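Local coordinates for bifunctional protein PutA (Bradyrhizobium diazoefficiens, PDB 6BSN) that probably oxidises proline to glutamate in two steps, through an FAD-dependent proline dehydrogenase and an NAD-dependent aldehyde dehydrogenase joined in one chain, at residues Pro872-Leu877 against Pro890-Val895; Ile849-Thr854 against Gln882-Val887; Gly834-Val839 against Glu866-Ala871. The protein carries 1 engineered substitution. All coordinates share one frame; numbering follows the deposited sequence.

Interaction 1 of 3, residues Pro872-Leu877 against Pro890-Val895; sequences PHIFEL and PILHVV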
loop_
_atom_site.group_PDB
_atom_site.type_symbol
_atom_site.label_atom_id
_atom_site.label_comp_id
_atom_site.label_asym_id
_atom_site.label_seq_id
_atom_site.Cartn_x
_atom_site.Cartn_y
_atom_site.Cartn_z
ATOM N N PRO A 872 36.891 12.510 45.878
ATOM C CA PRO A 872 37.384 12.813 44.529
ATOM C C PRO A 872 38.803 13.378 44.565
ATOM O O PRO A 872 39.139 14.211 45.412
ATOM C CB PRO A 872 36.383 13.859 44.012
ATOM C CG PRO A 872 35.146 13.659 44.817
ATOM C CD PRO A 872 35.628 13.211 46.179
ATOM N N HIS A 873 39.639 12.917 43.634
ATOM C CA HIS A 873 40.994 13.417 43.462
ATOM C C HIS A 873 41.220 13.790 42.004
ATOM O O HIS A 873 40.638 13.191 41.094
ATOM C CB HIS A 873 42.051 12.378 43.891
ATOM C CG HIS A 873 42.273 12.327 45.363
ATOM N ND1 HIS A 873 41.293 11.947 46.250
ATOM C CD2 HIS A 873 43.365 12.616 46.109
ATOM C CE1 HIS A 873 41.767 12.010 47.481
ATOM N NE2 HIS A 873 43.024 12.409 47.422
ATOM N N ILE A 874 42.061 14.798 41.780
ATOM C CA ILE A 874 42.406 15.209 40.425
ATOM C C ILE A 874 43.906 15.362 40.346
ATOM O O ILE A 874 44.485 16.171 41.074
ATOM C CB ILE A 874 41.721 16.515 39.999
ATOM C CG1 ILE A 874 40.205 16.418 40.171
ATOM C CG2 ILE A 874 42.064 16.795 38.565
ATOM C CD1 ILE A 874 39.496 17.743 39.926
ATOM N N PHE A 875 44.532 14.596 39.459
ATOM C CA PHE A 875 45.964 14.672 39.230
ATOM C C PHE A 875 46.220 15.040 37.778
ATOM O O PHE A 875 45.491 14.620 36.877
ATOM C CB PHE A 875 46.666 13.330 39.537
ATOM C CG PHE A 875 46.660 12.953 40.987
ATOM C CD1 PHE A 875 45.705 12.082 41.484
ATOM C CD2 PHE A 875 47.626 13.455 41.853
ATOM C CE1 PHE A 875 45.703 11.727 42.828
ATOM C CE2 PHE A 875 47.622 13.119 43.194
ATOM C CZ PHE A 875 46.665 12.246 43.685
ATOM N N GLU A 876 47.270 15.814 37.547
ATOM C CA GLU A 876 47.693 16.140 36.195
ATOM C C GLU A 876 48.988 15.401 35.911
ATOM O O GLU A 876 49.912 15.409 36.730
ATOM C CB GLU A 876 47.882 17.651 35.975
ATOM C CG GLU A 876 48.467 17.952 34.580
ATOM C CD GLU A 876 48.453 19.436 34.201
ATOM O OE1 GLU A 876 48.898 19.757 33.072
ATOM O OE2 GLU A 876 48.017 20.271 35.025
ATOM N N LEU A 877 49.040 14.753 34.768
ATOM C CA LEU A 877 50.212 14.004 34.379
ATOM C C LEU A 877 50.979 14.767 33.315
ATOM O O LEU A 877 50.424 15.574 32.570
ATOM C CB LEU A 877 49.812 12.629 33.843
ATOM C CG LEU A 877 48.767 11.858 34.641
ATOM C CD1 LEU A 877 48.166 10.716 33.792
ATOM C CD2 LEU A 877 49.369 11.329 35.928
ATOM N N PRO A 890 37.246 7.341 42.631
ATOM C CA PRO A 890 36.958 8.720 42.179
ATOM C C PRO A 890 38.232 9.529 41.959
ATOM O O PRO A 890 38.477 10.545 42.608
ATOM C CB PRO A 890 36.108 9.268 43.331
ATOM C CG PRO A 890 36.704 8.602 44.565
ATOM C CD PRO A 890 37.171 7.211 44.104
ATOM N N ILE A 891 39.056 9.076 41.018
ATOM C CA ILE A 891 40.407 9.597 40.834
ATOM C C ILE A 891 40.563 9.940 39.354
ATOM O O ILE A 891 40.722 9.052 38.510
ATOM C CB ILE A 891 41.484 8.607 41.298
ATOM C CG1 ILE A 891 41.276 8.237 42.767
ATOM C CG2 ILE A 891 42.885 9.221 41.138
ATOM C CD1 ILE A 891 42.144 7.064 43.221
ATOM N N LEU A 892 40.512 11.228 39.038
ATOM C CA LEU A 892 40.647 11.710 37.671
ATOM C C LEU A 892 42.101 12.058 37.376
ATOM O O LEU A 892 42.791 12.637 38.217
ATOM C CB LEU A 892 39.773 12.951 37.465
ATOM C CG LEU A 892 39.929 13.715 36.165
ATOM C CD1 LEU A 892 39.422 12.855 35.016
ATOM C CD2 LEU A 892 39.175 15.037 36.249
ATOM N N HIS A 893 42.555 11.721 36.175
ATOM C CA HIS A 893 43.864 12.117 35.688
ATOM C C HIS A 893 43.683 13.008 34.465
ATOM O O HIS A 893 42.809 12.753 33.634
ATOM C CB HIS A 893 44.726 10.882 35.355
ATOM C CG HIS A 893 44.827 9.892 36.479
ATOM N ND1 HIS A 893 43.824 8.991 36.773
ATOM C CD2 HIS A 893 45.803 9.680 37.396
ATOM C CE1 HIS A 893 44.186 8.257 37.812
ATOM N NE2 HIS A 893 45.379 8.657 38.210
ATOM N N VAL A 894 44.504 14.062 34.354
ATOM C CA VAL A 894 44.339 15.078 33.314
ATOM C C VAL A 894 45.670 15.313 32.613
ATOM O O VAL A 894 46.701 15.500 33.266
ATOM C CB VAL A 894 43.797 16.399 33.899
ATOM C CG1 VAL A 894 43.523 17.404 32.788
ATOM C CG2 VAL A 894 42.545 16.128 34.751
ATOM N N VAL A 895 45.645 15.311 31.287
ATOM C CA VAL A 895 46.794 15.658 30.456
ATOM C C VAL A 895 46.386 16.834 29.575
ATOM O O VAL A 895 45.353 16.770 28.893
ATOM C CB VAL A 895 47.252 14.465 29.589
ATOM C CG1 VAL A 895 48.315 14.894 28.569
ATOM C CG2 VAL A 895 47.726 13.299 30.458
#
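His873 and Ile891 open a run of four parallel bridges that continues through Ile874 with Leu892 and Phe875 with His893 to Glu876 with Val894. Five backbone hydrogen bonds join the strands. His873 N donates to Pro890 O and Phe875 N to Leu892 O (2.9 Å). Leu877 N donates to Val894 O. In return Leu892 N reaches His873 O (2.8 Å) and Val894 N reaches Phe875 O. The last of these is the most bent, with an N-H...O angle of 138°. Phe875 O also receives a CA-H contact from His893 CA.

Apolar contacts form on both faces of the pair. On the face of Ile874, Leu892 and Val894, Ile874 CG2 does the touching. With CG1 beside the backbone N (chi1 -55°), CG2 stands anti to that N and meets Val894 CG2 at 3.9 Å and Leu892 CD2 at 4.1 Å. Phe787 and Val782 of helix 775-787 pack on this face. On the other face the Phe875 ring lies alongside Ile891, whose CG2 sits at the ring edge, 4.0 Å from Phe875 CD1. Ile849 and Met852 of helix 839-855 cover this side. At the far end Leu877 CD1 rests on His893 CB at 3.8 Å, and Leu877 CD2 comes to the edge of the imidazole.

The polar ends find partners beyond the two strands. Both nitrogens of the buried His893 ring are engaged, ND1 with Arg798 O and NE2 with His848 NE2, which should fix the ring's rotation. Glu876 runs out extended to a salt bridge with Arg896 and a hydrogen bond with His859.

A largely parallel sheet with helices on both faces is characteristic of the alpha/beta core of the aldehyde dehydrogenase fold, and this pair is part of it.

Interaction 2 of 3, residues Ile849-Thr854 against Gln882-Val887; sequences IARMKT and QLTEEV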
loop_
_atom_site.group_PDB
_atom_site.type_symbol
_atom_site.label_atom_id
_atom_site.label_comp_id
_atom_site.label_asym_id
_atom_site.label_seq_id
_atom_site.Cartn_x
_atom_site.Cartn_y
_atom_site.Cartn_z
ATOM N N ILE A 849 46.690 6.900 45.167
ATOM C CA ILE A 849 46.708 8.323 45.496
ATOM C C ILE A 849 48.069 8.727 46.063
ATOM O O ILE A 849 48.680 9.710 45.624
ATOM C CB ILE A 849 45.561 8.643 46.467
ATOM C CG1 ILE A 849 44.225 8.525 45.721
ATOM C CG2 ILE A 849 45.768 10.025 47.102
ATOM C CD1 ILE A 849 43.014 8.814 46.555
ATOM N N ALA A 850 48.581 7.957 47.025
ATOM C CA ALA A 850 49.891 8.271 47.589
ATOM C C ALA A 850 50.975 8.255 46.513
ATOM O O ALA A 850 51.844 9.133 46.487
ATOM C CB ALA A 850 50.232 7.279 48.705
ATOM N N ARG A 851 50.897 7.305 45.577
ATOM C CA ARG A 851 51.877 7.212 44.497
ATOM C C ARG A 851 51.777 8.412 43.558
ATOM O O ARG A 851 52.799 9.003 43.183
ATOM C CB ARG A 851 51.660 5.901 43.719
ATOM C CG ARG A 851 52.891 5.331 42.995
ATOM C CD ARG A 851 52.886 5.588 41.478
ATOM N NE ARG A 851 52.486 4.403 40.710
ATOM C CZ ARG A 851 52.311 4.375 39.388
ATOM N NH1 ARG A 851 52.506 5.470 38.657
ATOM N NH2 ARG A 851 51.939 3.249 38.790
ATOM N N MET A 852 50.554 8.795 43.180
ATOM C CA MET A 852 50.379 9.915 42.269
ATOM C C MET A 852 50.812 11.233 42.898
ATOM O O MET A 852 51.347 12.097 42.194
ATOM C CB MET A 852 48.921 9.997 41.806
ATOM C CG MET A 852 48.535 8.938 40.816
ATOM S SD MET A 852 49.269 9.194 39.197
ATOM C CE MET A 852 50.526 7.916 39.180
ATOM N N LYS A 853 50.603 11.407 44.212
ATOM C CA LYS A 853 51.077 12.624 44.881
ATOM C C LYS A 853 52.583 12.799 44.743
ATOM O O LYS A 853 53.069 13.931 44.671
ATOM C CB LYS A 853 50.700 12.622 46.365
ATOM C CG LYS A 853 49.227 12.844 46.651
ATOM C CD LYS A 853 48.998 13.048 48.146
ATOM C CE LYS A 853 47.515 13.158 48.452
ATOM N NZ LYS A 853 47.228 12.742 49.846
ATOM N N THR A 854 53.348 11.713 44.731
ATOM C CA THR A 854 54.783 11.889 44.555
ATOM C C THR A 854 55.188 11.959 43.091
ATOM O O THR A 854 56.304 12.398 42.801
ATOM C CB THR A 854 55.598 10.762 45.233
ATOM O OG1 THR A 854 55.737 9.663 44.333
ATOM C CG2 THR A 854 54.962 10.284 46.528
ATOM N N GLN A 882 51.902 7.807 32.173
ATOM C CA GLN A 882 52.054 7.703 33.617
ATOM C C GLN A 882 50.890 6.986 34.287
ATOM O O GLN A 882 51.011 6.615 35.460
ATOM C CB GLN A 882 52.213 9.082 34.243
ATOM C CG GLN A 882 53.527 9.754 33.927
ATOM C CD GLN A 882 53.621 11.109 34.564
ATOM O OE1 GLN A 882 53.289 12.121 33.944
ATOM N NE2 GLN A 882 54.087 11.147 35.806
ATOM N N LEU A 883 49.776 6.794 33.585
ATOM C CA LEU A 883 48.615 6.079 34.111
ATOM C C LEU A 883 48.607 4.696 33.476
ATOM O O LEU A 883 48.300 4.564 32.292
ATOM C CB LEU A 883 47.316 6.825 33.793
ATOM C CG LEU A 883 46.011 6.154 34.254
ATOM C CD1 LEU A 883 46.048 5.868 35.755
ATOM C CD2 LEU A 883 44.768 7.000 33.872
ATOM N N THR A 884 48.931 3.663 34.252
ATOM C CA THR A 884 49.105 2.331 33.676
ATOM C C THR A 884 48.058 1.321 34.113
ATOM O O THR A 884 48.062 0.194 33.599
ATOM C CB THR A 884 50.493 1.781 34.002
ATOM O OG1 THR A 884 50.654 1.706 35.425
ATOM C CG2 THR A 884 51.560 2.698 33.422
ATOM N N GLU A 885 47.148 1.685 35.012
ATOM C CA GLU A 885 46.120 0.759 35.463
ATOM C C GLU A 885 44.770 1.454 35.486
ATOM O O GLU A 885 44.670 2.684 35.618
ATOM C CB GLU A 885 46.379 0.216 36.868
ATOM C CG GLU A 885 47.829 -0.025 37.233
ATOM C CD GLU A 885 48.237 0.779 38.461
ATOM O OE1 GLU A 885 49.135 1.648 38.350
ATOM O OE2 GLU A 885 47.640 0.556 39.539
ATOM N N GLU A 886 43.729 0.646 35.348
ATOM C CA GLU A 886 42.403 1.071 35.750
ATOM C C GLU A 886 42.365 1.200 37.270
ATOM O O GLU A 886 42.626 0.233 37.981
ATOM C CB GLU A 886 41.360 0.072 35.265
ATOM C CG GLU A 886 39.940 0.372 35.766
ATOM C CD GLU A 886 38.962 -0.761 35.453
ATOM O OE1 GLU A 886 39.242 -1.922 35.845
ATOM O OE2 GLU A 886 37.918 -0.482 34.813
ATOM N N VAL A 887 42.077 2.390 37.780
ATOM C CA VAL A 887 41.984 2.583 39.222
ATOM C C VAL A 887 40.525 2.877 39.543
ATOM O O VAL A 887 39.982 3.921 39.157
ATOM C CB VAL A 887 42.931 3.680 39.717
ATOM C CG1 VAL A 887 42.711 3.923 41.194
ATOM C CG2 VAL A 887 44.370 3.224 39.486
#
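Gln882 faces the helix through its backbone carbonyl. Gln882 O lies 4.0 Å from Met852 CE, the end of a side chain bent at chi2 and chi3 to bring its methyl near. Gln882 O also lies near the plane of the Arg851 guanidinium, at its edge, 3.7 Å from Arg851 NH1. The Gln882 side chain turns to its own loop, where OE1 accepts from the backbone N of Thr878 and of Glu879. The contact ties the surface of helix 839-855 to the loop that connects two parallel strands, 873-876 and 891-897, of the aldehyde dehydrogenase domain. Thr884 brings OG1 in the guanidinium plane, at its edge, 3.9 Å from Arg851 NH2. That hydroxyl donates a weak hydrogen bond to Glu885 OE1. Glu885 makes the charged link, a salt bridge of 3.3 Å from OE1 to Arg851 NH2. The guanidinium and carboxylate planes are 36° apart, and the oxygen approaches obliquely. Arg851 gets there with CG anti to its own N (chi1 -154°) and a chain bent twice beyond it. These residues lie at the surface, so solvent probably weakens the pair. Glu886, next in the loop, is an NAD(+)-binding residue, with no dinucleotide bound to it here.

Interaction 3 of 3, residues Gly834-Val839 against Glu866-Ala871; sequences GPVIDV and EGCFVA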
loop_
_atom_site.group_PDB
_atom_site.type_symbol
_atom_site.label_atom_id
_atom_site.label_comp_id
_atom_site.label_asym_id
_atom_site.label_seq_id
_atom_site.Cartn_x
_atom_site.Cartn_y
_atom_site.Cartn_z
ATOM N N GLY A 834 28.968 8.310 47.773
ATOM C CA GLY A 834 28.916 7.357 48.861
ATOM C C GLY A 834 30.255 6.690 49.095
ATOM O O GLY A 834 31.268 7.005 48.458
ATOM N N PRO A 835 30.276 5.739 50.028
ATOM C CA PRO A 835 31.530 5.049 50.341
ATOM C C PRO A 835 31.939 4.113 49.216
ATOM O O PRO A 835 31.135 3.740 48.358
ATOM C CB PRO A 835 31.194 4.267 51.614
ATOM C CG PRO A 835 29.748 3.959 51.459
ATOM C CD PRO A 835 29.147 5.190 50.800
ATOM N N VAL A 836 33.224 3.758 49.209
ATOM C CA VAL A 836 33.694 2.699 48.323
ATOM C C VAL A 836 33.329 1.353 48.952
ATOM O O VAL A 836 32.971 1.292 50.135
ATOM C CB VAL A 836 35.199 2.819 48.031
ATOM C CG1 VAL A 836 35.465 4.054 47.201
ATOM C CG2 VAL A 836 35.986 2.861 49.321
ATOM N N ILE A 837 33.415 0.271 48.168
ATOM C CA ILE A 837 32.708 -0.964 48.518
ATOM C C ILE A 837 33.199 -1.544 49.844
ATOM O O ILE A 837 32.389 -1.939 50.685
ATOM C CB ILE A 837 32.799 -1.992 47.371
ATOM C CG1 ILE A 837 31.882 -3.189 47.661
ATOM C CG2 ILE A 837 34.222 -2.491 47.171
ATOM C CD1 ILE A 837 30.442 -2.813 47.940
ATOM N N ASP A 838 34.511 -1.577 50.075
ATOM C CA ASP A 838 35.029 -2.127 51.324
ATOM C C ASP A 838 36.436 -1.588 51.592
ATOM O O ASP A 838 37.010 -0.827 50.800
ATOM C CB ASP A 838 34.988 -3.667 51.320
ATOM C CG ASP A 838 35.814 -4.299 50.208
ATOM O OD1 ASP A 838 36.716 -3.639 49.650
ATOM O OD2 ASP A 838 35.555 -5.479 49.896
ATOM N N VAL A 839 36.973 -1.986 52.749
ATOM C CA VAL A 839 38.270 -1.507 53.232
ATOM C C VAL A 839 39.402 -1.869 52.276
ATOM O O VAL A 839 40.358 -1.102 52.107
ATOM C CB VAL A 839 38.512 -2.063 54.648
ATOM C CG1 VAL A 839 39.999 -2.169 54.953
ATOM C CG2 VAL A 839 37.816 -1.168 55.656
ATOM N N GLU A 866 35.087 10.370 57.935
ATOM C CA GLU A 866 35.521 9.157 58.607
ATOM C C GLU A 866 34.758 7.969 58.040
ATOM O O GLU A 866 33.552 8.047 57.777
ATOM C CB GLU A 866 35.306 9.256 60.118
ATOM N N GLY A 867 35.483 6.891 57.788
ATOM C CA GLY A 867 34.859 5.665 57.351
ATOM C C GLY A 867 35.426 5.195 56.037
ATOM O O GLY A 867 36.513 5.614 55.624
ATOM N N CYS A 868 34.666 4.349 55.356
ATOM C CA CYS A 868 35.149 3.670 54.158
ATOM C C CYS A 868 34.940 4.530 52.908
ATOM O O CYS A 868 34.287 4.132 51.935
ATOM C CB CYS A 868 34.461 2.320 54.021
ATOM S SG CYS A 868 35.329 1.275 52.884
ATOM N N PHE A 869 35.545 5.720 52.939
ATOM C CA PHE A 869 35.347 6.741 51.923
ATOM C C PHE A 869 36.671 7.095 51.257
ATOM O O PHE A 869 37.728 7.127 51.908
ATOM C CB PHE A 869 34.739 8.019 52.524
ATOM C CG PHE A 869 33.341 7.856 53.044
ATOM C CD1 PHE A 869 33.111 7.557 54.379
ATOM C CD2 PHE A 869 32.253 8.025 52.201
ATOM C CE1 PHE A 869 31.818 7.425 54.864
ATOM C CE2 PHE A 869 30.961 7.895 52.674
ATOM C CZ PHE A 869 30.743 7.592 54.009
ATOM N N VAL A 870 36.604 7.347 49.957
ATOM C CA VAL A 870 37.661 8.031 49.225
ATOM C C VAL A 870 37.043 9.244 48.544
ATOM O O VAL A 870 36.019 9.120 47.870
ATOM C CB VAL A 870 38.331 7.107 48.196
ATOM C CG1 VAL A 870 39.391 7.878 47.443
ATOM C CG2 VAL A 870 38.925 5.863 48.897
ATOM N N ALA A 871 37.645 10.394 48.730
ATOM C CA ALA A 871 37.143 11.629 48.152
ATOM C C ALA A 871 37.619 11.759 46.710
ATOM O O ALA A 871 38.646 11.183 46.343
ATOM C CB ALA A 871 37.634 12.832 48.959
HETATM O O HOH W 1 34.044 7.323 48.713
#
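Pro835 lies against one face of the Phe869 ring. The two side chains run side by side and point the same way. Pro835 CB stands 4.0 Å from the ring centroid, 21° off the normal, in a CH-pi contact offset toward the rim. Pro835 CD reaches the ring atom Phe869 CE2 at 3.8 Å. Phe869 leaves its backbone away from the other segment. With CG beside the backbone N (chi1 -66°), the ring comes back over the proline. An alanine here is likely to leave that side of Pro835 without its aromatic cover and open a gap beside Ile823, which also touches the ring.

Cys868 points its side chain at the 834-839 segment. Its SG meets the backbone of Asp838, 3.3 Å from Asp838 C, and touches Val836 CG2 at 4.0 Å. Val836 CG2 also meets Val870 CG2 at 4.2 Å. Beside these side chains, Val836 N donates to Cys868 O (2.9 Å), with an N-H...O angle of 134°. A water accepts from Val870 N and donates to Gly834 O, adding a second polar link between the backbones.

Cys868 is the centre of an inverse gamma turn. Asp838 is the N-cap of helix 839-855, its OD1 accepting from Ala841 N. The contact therefore packs a gamma turn, in the loop between two antiparallel strands, against the N-terminal cap of a helix in the aldehyde dehydrogenase domain.

In the fold
The three contacts form one block of the aldehyde dehydrogenase domain. Helix 839-855 links them: interaction 3 lies at its N-terminal end, interaction 2 on its later turns, and it packs on the strands of interaction 1. The centres of interactions 1 and 2 are about 9 Å apart, and Ile849 CG1 meets Ile891 CD1 at 3.6 Å. The centre of interaction 3 is about 18 Å from each of theirs. Its Val870 O lies 3.4 Å from Pro890 CG. The block reaches the NAD(+) site: interaction 2 contains Glu886, and the Asp838 side chain is about 6 Å from that of Trp659. Bound prolines, not necessarily the same one, lie about 9 Å from the Pro872, Glu885 and Asp838 side chains.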